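Long-range contacts in protein SMG-7 (Caenorhabditis elegans, PDB 3ZHE), which acts in nonsense-mediated mRNA decay as the partner of SMG-5, with which it pairs through 14-3-3-like domains: residues Asp36-Val41 / Lys122-Val127; Gly231-Leu236 / Gln278-Tyr283; Val244-Ile249 / Lys285-Thr290. All coordinates share one frame; numbering follows the deposited sequence.

Contact 1: residues Asp36-Val41 / Lys122-Val127; sequences DFETAV and KKNSRV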
loop_
_atom_site.group_PDB
_atom_site.type_symbol
_atom_site.label_atom_id
_atom_site.label_comp_id
_atom_site.label_asym_id
_atom_site.label_seq_id
_atom_site.Cartn_x
_atom_site.Cartn_y
_atom_site.Cartn_z
ATOM N N ASP B 36 9.118 15.450 -13.068
ATOM C CA ASP B 36 10.339 14.661 -13.206
ATOM C C ASP B 36 10.746 14.053 -11.863
ATOM O O ASP B 36 11.657 14.552 -11.201
ATOM C CB ASP B 36 11.470 15.538 -13.754
ATOM C CG ASP B 36 12.613 14.729 -14.344
ATOM O OD1 ASP B 36 12.885 13.616 -13.848
ATOM O OD2 ASP B 36 13.243 15.214 -15.307
ATOM N N PHE B 37 10.071 12.973 -11.474
ATOM C CA PHE B 37 10.315 12.304 -10.194
ATOM C C PHE B 37 11.780 11.921 -10.004
ATOM O O PHE B 37 12.340 12.100 -8.922
ATOM C CB PHE B 37 9.421 11.065 -10.067
ATOM C CG PHE B 37 9.741 10.195 -8.882
ATOM C CD1 PHE B 37 9.250 10.506 -7.624
ATOM C CD2 PHE B 37 10.518 9.055 -9.029
ATOM C CE1 PHE B 37 9.541 9.705 -6.533
ATOM C CE2 PHE B 37 10.812 8.250 -7.941
ATOM C CZ PHE B 37 10.321 8.574 -6.695
ATOM N N GLU B 38 12.386 11.393 -11.063
ATOM C CA GLU B 38 13.792 10.998 -11.047
ATOM C C GLU B 38 14.702 12.143 -10.602
ATOM O O GLU B 38 15.409 12.033 -9.598
ATOM C CB GLU B 38 14.217 10.513 -12.435
ATOM C CG GLU B 38 13.455 9.299 -12.943
ATOM C CD GLU B 38 13.936 7.999 -12.327
ATOM O OE1 GLU B 38 14.986 8.009 -11.650
ATOM O OE2 GLU B 38 13.265 6.964 -12.522
ATOM N N THR B 39 14.674 13.238 -11.356
ATOM C CA THR B 39 15.508 14.403 -11.073
ATOM C C THR B 39 15.144 15.034 -9.732
ATOM O O THR B 39 16.002 15.576 -9.031
ATOM C CB THR B 39 15.379 15.462 -12.188
ATOM O OG1 THR B 39 15.681 14.864 -13.454
ATOM C CG2 THR B 39 16.329 16.628 -11.944
ATOM N N ALA B 40 13.864 14.955 -9.381
ATOM C CA ALA B 40 13.376 15.502 -8.121
ATOM C C ALA B 40 14.018 14.791 -6.935
ATOM O O ALA B 40 14.487 15.435 -5.995
ATOM C CB ALA B 40 11.862 15.403 -8.048
ATOM N N VAL B 41 14.036 13.462 -6.987
ATOM C CA VAL B 41 14.681 12.662 -5.952
ATOM C C VAL B 41 16.198 12.842 -6.005
ATOM O O VAL B 41 16.874 12.799 -4.976
ATOM C CB VAL B 41 14.316 11.168 -6.084
ATOM C CG1 VAL B 41 15.041 10.337 -5.036
ATOM C CG2 VAL B 41 12.814 10.985 -5.956
ATOM N N LYS B 122 16.245 2.413 -9.602
ATOM C CA LYS B 122 15.485 1.990 -8.426
ATOM C C LYS B 122 15.943 2.620 -7.112
ATOM O O LYS B 122 15.180 2.661 -6.143
ATOM C CB LYS B 122 15.504 0.463 -8.306
ATOM N N LYS B 123 17.184 3.095 -7.078
ATOM C CA LYS B 123 17.731 3.728 -5.880
ATOM C C LYS B 123 16.854 4.900 -5.453
ATOM O O LYS B 123 16.529 5.052 -4.271
ATOM C CB LYS B 123 19.161 4.208 -6.132
ATOM N N ASN B 124 16.467 5.712 -6.433
ATOM C CA ASN B 124 15.573 6.842 -6.211
ATOM C C ASN B 124 14.270 6.432 -5.536
ATOM O O ASN B 124 13.861 7.033 -4.544
ATOM C CB ASN B 124 15.266 7.542 -7.537
ATOM C CG ASN B 124 16.505 8.107 -8.201
ATOM O OD1 ASN B 124 17.393 8.638 -7.535
ATOM N ND2 ASN B 124 16.570 7.995 -9.523
ATOM N N SER B 125 13.625 5.403 -6.078
ATOM C CA SER B 125 12.354 4.925 -5.544
ATOM C C SER B 125 12.513 4.371 -4.133
ATOM O O SER B 125 11.659 4.596 -3.273
ATOM C CB SER B 125 11.740 3.867 -6.463
ATOM O OG SER B 125 12.545 2.702 -6.515
ATOM N N ARG B 126 13.605 3.649 -3.900
ATOM C CA ARG B 126 13.876 3.086 -2.580
ATOM C C ARG B 126 14.037 4.187 -1.533
ATOM O O ARG B 126 13.317 4.213 -0.525
ATOM C CB ARG B 126 15.118 2.188 -2.617
ATOM C CG ARG B 126 15.400 1.461 -1.308
ATOM C CD ARG B 126 16.474 0.393 -1.474
ATOM N NE ARG B 126 16.116 -0.588 -2.496
ATOM C CZ ARG B 126 15.355 -1.656 -2.278
ATOM N NH1 ARG B 126 14.860 -1.887 -1.069
ATOM N NH2 ARG B 126 15.082 -2.492 -3.270
ATOM N N VAL B 127 14.973 5.100 -1.786
ATOM C CA VAL B 127 15.229 6.209 -0.870
ATOM C C VAL B 127 13.970 7.048 -0.645
ATOM O O VAL B 127 13.658 7.421 0.488
ATOM C CB VAL B 127 16.364 7.120 -1.381
ATOM C CG1 VAL B 127 16.575 8.294 -0.439
ATOM C CG2 VAL B 127 17.653 6.327 -1.538
#
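Asn124, in the first turn of helix 122-142, meets Glu38 and Val41, which lie about one turn apart on the short helix 37-42. The polar link is a hydrogen bond from Asn124 ND2 to Glu38 OE1, 2.7 Å long and bent to 131° at the hydrogen. The two side chains cross at about a right angle, with carboxylate and amide planes 71° apart, and OE1 is approached nearly along its C-O axis. The Glu38 chain bends at chi2 (-78°), which sets CD, the carboxylate carbon, 3.8 Å from Asn124 ND2; OE2 accepts from Lys120 N. Van der Waals packing comes from Val41, whose CG1 lies 3.8 Å from Asn124 CB and also rests against Asn124 O. Phe37 adds a ring edge, its CZ 4.3 Å from Ser125 CA, while Val41 CG2 lies over one of its faces near the rim. Within Asp36-Val41, Asp36 caps the helix by accepting from Thr39 N through OD1. An alanine in place of Asn124 would probably leave Glu38 OE1 without this amide partner and the carboxylate freer to turn. The Glu38 carboxylate thus ties the short helix both to helix 122-142 and, through Lys120 N, to the chain just before it; both donors are neutral.

Contact 2: residues Gly231-Leu236 / Gln278-Tyr283; sequences GRIHFL and QRAVEY
A Schellman motif ends helix 222-234 where it packs against the early turns of helix 277-304, with Leu236 and Ile233 set against Ala280. Leu236 CD2 lies 3.9 Å from Ala280 CB, and Ile233 CG2 comes to 4.1 Å from the same methyl. Ile233 O is also near it, 3.8 Å from Ala280 CB, so the small alanine lets the backbones approach until the CA atoms of Ile233 and Ala280 are 5.3 Å apart. The other branch of Ile233, CG1, anti to its own carbonyl carbon (chi1 -66°), meets Tyr283 CB at 4.2 Å. In the motif, Leu236 is the C-prime residue with positive phi (56°): its N bonds to Ile233 O, and Leu237 N returns to Arg232 O. This turn brings Leu236 O to the edge of the Arg279 guanidinium, in its plane, with NH2 2.8 Å from that oxygen. The bend of the Arg279 chain at chi3 turns CZ off the line of the otherwise extended chain. Beyond the two segments, Leu270 of helix 257-270 touches Ile233, Leu236 and Ala280 alike, and Val266 adds to the packing on Ile233. Tyr283 OH bonds to Ile239 N, in the loop that follows the helix end.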
loop_
_atom_site.group_PDB
_atom_site.type_symbol
_atom_site.label_atom_id
_atom_site.label_comp_id
_atom_site.label_asym_id
_atom_site.label_seq_id
_atom_site.Cartn_x
_atom_site.Cartn_y
_atom_site.Cartn_z
ATOM N N GLY B 231 27.275 2.715 31.010
ATOM C CA GLY B 231 27.302 4.116 31.377
ATOM C C GLY B 231 28.541 4.471 32.175
ATOM O O GLY B 231 29.133 5.529 31.972
ATOM N N ARG B 232 28.938 3.585 33.084
ATOM C CA ARG B 232 30.144 3.809 33.875
ATOM C C ARG B 232 31.407 3.660 33.033
ATOM O O ARG B 232 32.444 4.240 33.351
ATOM C CB ARG B 232 30.199 2.872 35.084
ATOM C CG ARG B 232 29.231 3.236 36.193
ATOM C CD ARG B 232 29.675 2.651 37.522
ATOM N NE ARG B 232 28.720 2.931 38.589
ATOM C CZ ARG B 232 28.903 2.598 39.863
ATOM N NH1 ARG B 232 30.012 1.972 40.235
ATOM N NH2 ARG B 232 27.979 2.893 40.766
ATOM N N ILE B 233 31.318 2.877 31.963
ATOM C CA ILE B 233 32.427 2.751 31.025
ATOM C C ILE B 233 32.587 4.045 30.235
ATOM O O ILE B 233 33.699 4.548 30.056
ATOM C CB ILE B 233 32.218 1.581 30.041
ATOM C CG1 ILE B 233 32.239 0.242 30.779
ATOM C CG2 ILE B 233 33.291 1.586 28.970
ATOM C CD1 ILE B 233 32.002 -0.947 29.875
ATOM N N HIS B 234 31.460 4.584 29.778
ATOM C CA HIS B 234 31.452 5.795 28.959
ATOM C C HIS B 234 32.016 7.013 29.689
ATOM O O HIS B 234 32.797 7.778 29.123
ATOM C CB HIS B 234 30.030 6.098 28.485
ATOM C CG HIS B 234 29.956 7.176 27.447
ATOM N ND1 HIS B 234 29.876 6.903 26.099
ATOM C CD2 HIS B 234 29.953 8.525 27.559
ATOM C CE1 HIS B 234 29.824 8.039 25.425
ATOM N NE2 HIS B 234 29.869 9.037 26.288
ATOM N N PHE B 235 31.615 7.193 30.943
ATOM C CA PHE B 235 32.028 8.362 31.715
ATOM C C PHE B 235 33.300 8.120 32.519
ATOM O O PHE B 235 33.615 8.882 33.435
ATOM C CB PHE B 235 30.905 8.823 32.647
ATOM C CG PHE B 235 29.729 9.418 31.932
ATOM C CD1 PHE B 235 29.810 10.684 31.374
ATOM C CD2 PHE B 235 28.539 8.719 31.826
ATOM C CE1 PHE B 235 28.728 11.238 30.717
ATOM C CE2 PHE B 235 27.453 9.268 31.171
ATOM C CZ PHE B 235 27.548 10.529 30.616
ATOM N N LEU B 236 34.020 7.056 32.171
ATOM C CA LEU B 236 35.293 6.727 32.810
ATOM C C LEU B 236 35.171 6.592 34.327
ATOM O O LEU B 236 36.024 7.072 35.072
ATOM C CB LEU B 236 36.360 7.768 32.454
ATOM C CG LEU B 236 36.754 7.865 30.977
ATOM C CD1 LEU B 236 37.688 9.043 30.741
ATOM C CD2 LEU B 236 37.397 6.568 30.513
ATOM N N GLN B 278 42.370 3.317 29.786
ATOM C CA GLN B 278 42.920 1.972 29.908
ATOM C C GLN B 278 42.001 1.085 30.742
ATOM O O GLN B 278 41.683 -0.045 30.354
ATOM C CB GLN B 278 44.313 2.023 30.537
ATOM N N ARG B 279 41.574 1.609 31.887
ATOM C CA ARG B 279 40.683 0.891 32.789
ATOM C C ARG B 279 39.359 0.562 32.107
ATOM O O ARG B 279 38.879 -0.578 32.162
ATOM C CB ARG B 279 40.429 1.723 34.047
ATOM C CG ARG B 279 39.524 1.055 35.061
ATOM C CD ARG B 279 39.291 1.954 36.262
ATOM N NE ARG B 279 38.616 3.195 35.896
ATOM C CZ ARG B 279 38.284 4.146 36.762
ATOM N NH1 ARG B 279 38.565 3.999 38.049
ATOM N NH2 ARG B 279 37.670 5.244 36.343
ATOM N N ALA B 280 38.776 1.567 31.458
ATOM C CA ALA B 280 37.510 1.386 30.751
ATOM C C ALA B 280 37.615 0.317 29.660
ATOM O O ALA B 280 36.776 -0.589 29.570
ATOM C CB ALA B 280 37.042 2.707 30.161
ATOM N N VAL B 281 38.657 0.428 28.841
ATOM C CA VAL B 281 38.904 -0.535 27.774
ATOM C C VAL B 281 39.099 -1.938 28.348
ATOM O O VAL B 281 38.711 -2.927 27.727
ATOM C CB VAL B 281 40.120 -0.117 26.906
ATOM C CG1 VAL B 281 40.589 -1.261 26.016
ATOM C CG2 VAL B 281 39.772 1.101 26.061
ATOM N N GLU B 282 39.676 -2.020 29.544
ATOM C CA GLU B 282 39.840 -3.310 30.213
ATOM C C GLU B 282 38.502 -3.902 30.661
ATOM O O GLU B 282 38.283 -5.114 30.554
ATOM C CB GLU B 282 40.788 -3.189 31.409
ATOM C CG GLU B 282 41.064 -4.508 32.114
ATOM C CD GLU B 282 41.868 -5.477 31.264
ATOM O OE1 GLU B 282 42.410 -5.057 30.218
ATOM O OE2 GLU B 282 41.961 -6.661 31.646
ATOM N N TYR B 283 37.619 -3.049 31.178
ATOM C CA TYR B 283 36.254 -3.464 31.502
ATOM C C TYR B 283 35.599 -4.068 30.259
ATOM O O TYR B 283 35.075 -5.204 30.277
ATOM C CB TYR B 283 35.431 -2.261 31.972
ATOM C CG TYR B 283 35.708 -1.789 33.387
ATOM C CD1 TYR B 283 35.783 -2.688 34.442
ATOM C CD2 TYR B 283 35.881 -0.439 33.664
ATOM C CE1 TYR B 283 36.027 -2.256 35.734
ATOM C CE2 TYR B 283 36.126 0.002 34.953
ATOM C CZ TYR B 283 36.198 -0.912 35.983
ATOM O OH TYR B 283 36.442 -0.482 37.267
#

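Contact 3: residues Val244-Ile249 / Lys285-Thr290; sequences VHLQKI and KTIWCT
Leu246 straddles Thr286 and Ile287, crossing each side chain at about a right angle. Its CG is anti to the carbonyl carbon (chi1 -65°), and the two methyls part beyond it: CD1 lies 3.8 Å from Thr286 CB, CD2 3.7 Å from Ile287 CG1. The end of Ile287 reaches on to Ile249, with CD1 3.9 Å from Ile249 CG2. Gln247 starts out pointing away from helix 277-304, but its chain bends at chi2 (-71°) and its amide comes across Thr290, with OE1 3.6 Å from Thr290 CG2. Gln247 O also lies against that methyl. Thr290 OG1 turns back to its own helix, donating to Thr286 O (3.1 Å) from above the carbonyl plane; that oxygen also accepts from Thr290 N. Thr286 OG1 likewise bonds within the helix, to Glu282 O, leaving both threonines with methyls against the neighbouring helix. Leu225, Tyr226 and Cys229 of helix 222-234 touch Ile249. The axes of Val244-Ile249 and Lys285-Thr290 pass 8.2 Å apart with a signed crossing angle of -38°, the two helices running in the same general direction, as expected of an all-helical array; the region is assigned to the Est1 DNA/RNA-binding family, of the TPR clan.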
loop_
_atom_site.group_PDB
_atom_site.type_symbol
_atom_site.label_atom_id
_atom_site.label_comp_id
_atom_site.label_asym_id
_atom_site.label_seq_id
_atom_site.Cartn_x
_atom_site.Cartn_y
_atom_site.Cartn_z
ATOM N N VAL B 244 32.201 -9.993 39.231
ATOM C CA VAL B 244 30.926 -10.702 39.156
ATOM C C VAL B 244 29.977 -10.052 38.148
ATOM O O VAL B 244 29.434 -10.720 37.258
ATOM C CB VAL B 244 30.242 -10.749 40.537
ATOM C CG1 VAL B 244 29.063 -11.710 40.516
ATOM C CG2 VAL B 244 31.242 -11.149 41.610
ATOM N N HIS B 245 29.797 -8.743 38.294
ATOM C CA HIS B 245 28.903 -7.973 37.435
ATOM C C HIS B 245 29.280 -8.073 35.958
ATOM O O HIS B 245 28.436 -8.393 35.120
ATOM C CB HIS B 245 28.866 -6.511 37.885
ATOM C CG HIS B 245 28.168 -6.304 39.192
ATOM N ND1 HIS B 245 28.714 -5.566 40.221
ATOM C CD2 HIS B 245 26.966 -6.740 39.638
ATOM C CE1 HIS B 245 27.878 -5.558 41.245
ATOM N NE2 HIS B 245 26.810 -6.262 40.916
ATOM N N LEU B 246 30.545 -7.808 35.649
ATOM C CA LEU B 246 31.034 -7.899 34.276
ATOM C C LEU B 246 30.882 -9.309 33.722
ATOM O O LEU B 246 30.562 -9.489 32.545
ATOM C CB LEU B 246 32.499 -7.478 34.190
ATOM C CG LEU B 246 32.853 -6.028 34.506
ATOM C CD1 LEU B 246 34.330 -5.803 34.250
ATOM C CD2 LEU B 246 32.004 -5.059 33.697
ATOM N N GLN B 247 31.126 -10.305 34.570
ATOM C CA GLN B 247 30.966 -11.699 34.170
ATOM C C GLN B 247 29.535 -11.983 33.729
ATOM O O GLN B 247 29.301 -12.431 32.603
ATOM C CB GLN B 247 31.359 -12.638 35.313
ATOM C CG GLN B 247 32.823 -13.032 35.318
ATOM C CD GLN B 247 33.172 -13.979 34.189
ATOM O OE1 GLN B 247 32.301 -14.656 33.641
ATOM N NE2 GLN B 247 34.447 -14.032 33.832
ATOM N N LYS B 248 28.584 -11.712 34.620
ATOM C CA LYS B 248 27.172 -11.943 34.326
ATOM C C LYS B 248 26.732 -11.174 33.081
ATOM O O LYS B 248 26.023 -11.707 32.218
ATOM C CB LYS B 248 26.310 -11.542 35.523
ATOM N N ILE B 249 27.175 -9.924 32.992
ATOM C CA ILE B 249 26.839 -9.061 31.864
ATOM C C ILE B 249 27.336 -9.625 30.541
ATOM O O ILE B 249 26.606 -9.630 29.557
ATOM C CB ILE B 249 27.382 -7.633 32.064
ATOM C CG1 ILE B 249 26.524 -6.890 33.084
ATOM C CG2 ILE B 249 27.398 -6.862 30.750
ATOM C CD1 ILE B 249 26.895 -5.446 33.236
ATOM N N LYS B 285 37.002 -5.241 27.695
ATOM C CA LYS B 285 37.691 -6.480 27.357
ATOM C C LYS B 285 37.125 -7.653 28.144
ATOM O O LYS B 285 36.906 -8.732 27.593
ATOM C CB LYS B 285 39.191 -6.348 27.627
ATOM N N THR B 286 36.890 -7.437 29.436
ATOM C CA THR B 286 36.305 -8.470 30.286
ATOM C C THR B 286 34.949 -8.919 29.749
ATOM O O THR B 286 34.738 -10.113 29.472
ATOM C CB THR B 286 36.136 -7.980 31.738
ATOM O OG1 THR B 286 37.406 -7.565 32.255
ATOM C CG2 THR B 286 35.576 -9.087 32.620
ATOM N N ILE B 287 34.038 -7.959 29.589
ATOM C CA ILE B 287 32.697 -8.271 29.079
ATOM C C ILE B 287 32.750 -8.995 27.732
ATOM O O ILE B 287 32.152 -10.066 27.553
ATOM C CB ILE B 287 31.840 -7.000 28.921
ATOM C CG1 ILE B 287 31.641 -6.318 30.275
ATOM C CG2 ILE B 287 30.496 -7.336 28.287
ATOM C CD1 ILE B 287 30.773 -5.082 30.209
ATOM N N TRP B 288 33.482 -8.393 26.802
ATOM C CA TRP B 288 33.651 -8.904 25.446
ATOM C C TRP B 288 34.136 -10.349 25.432
ATOM O O TRP B 288 33.546 -11.201 24.768
ATOM C CB TRP B 288 34.650 -8.024 24.698
ATOM C CG TRP B 288 34.571 -8.120 23.216
ATOM C CD1 TRP B 288 35.250 -8.988 22.414
ATOM C CD2 TRP B 288 33.778 -7.304 22.348
ATOM N NE1 TRP B 288 34.923 -8.768 21.098
ATOM C CE2 TRP B 288 34.021 -7.738 21.032
ATOM C CE3 TRP B 288 32.883 -6.251 22.559
ATOM C CZ2 TRP B 288 33.402 -7.155 19.930
ATOM C CZ3 TRP B 288 32.269 -5.675 21.462
ATOM C CH2 TRP B 288 32.531 -6.130 20.165
ATOM N N CYS B 289 35.210 -10.619 26.168
ATOM C CA CYS B 289 35.782 -11.962 26.216
ATOM C C CYS B 289 34.834 -12.979 26.845
ATOM O O CYS B 289 34.723 -14.109 26.358
ATOM C CB CYS B 289 37.127 -11.959 26.947
ATOM S SG CYS B 289 38.499 -11.313 25.965
ATOM N N THR B 290 34.156 -12.583 27.920
ATOM C CA THR B 290 33.165 -13.462 28.539
ATOM C C THR B 290 32.095 -13.865 27.521
ATOM O O THR B 290 31.778 -15.057 27.357
ATOM C CB THR B 290 32.495 -12.798 29.757
ATOM O OG1 THR B 290 33.464 -12.611 30.796
ATOM C CG2 THR B 290 31.359 -13.663 30.282
#

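Overall arrangement
Contacts 2 and 3 are neighbours on helix 277-304, which offers Gln278-Tyr283 to the end of helix 222-234 and Lys285-Thr290 to helix 243-253, the next helix in the chain. Their centres are 13 Å apart, and Tyr283 CD1 of contact 2 lies 3.4 Å from Leu246 CD1 of contact 3, joining them through side-chain packing. Their segments alternate along the sequence, and all four belong to the region assigned to the Est1 DNA/RNA-binding family. Contact 1 closes earlier in the chain and lies on the opposite side of the chain's centre, its own centre about 45 Å from that of contact 2 and 47 Å from that of contact 3. The other chain of the assembly touches none of the six segments.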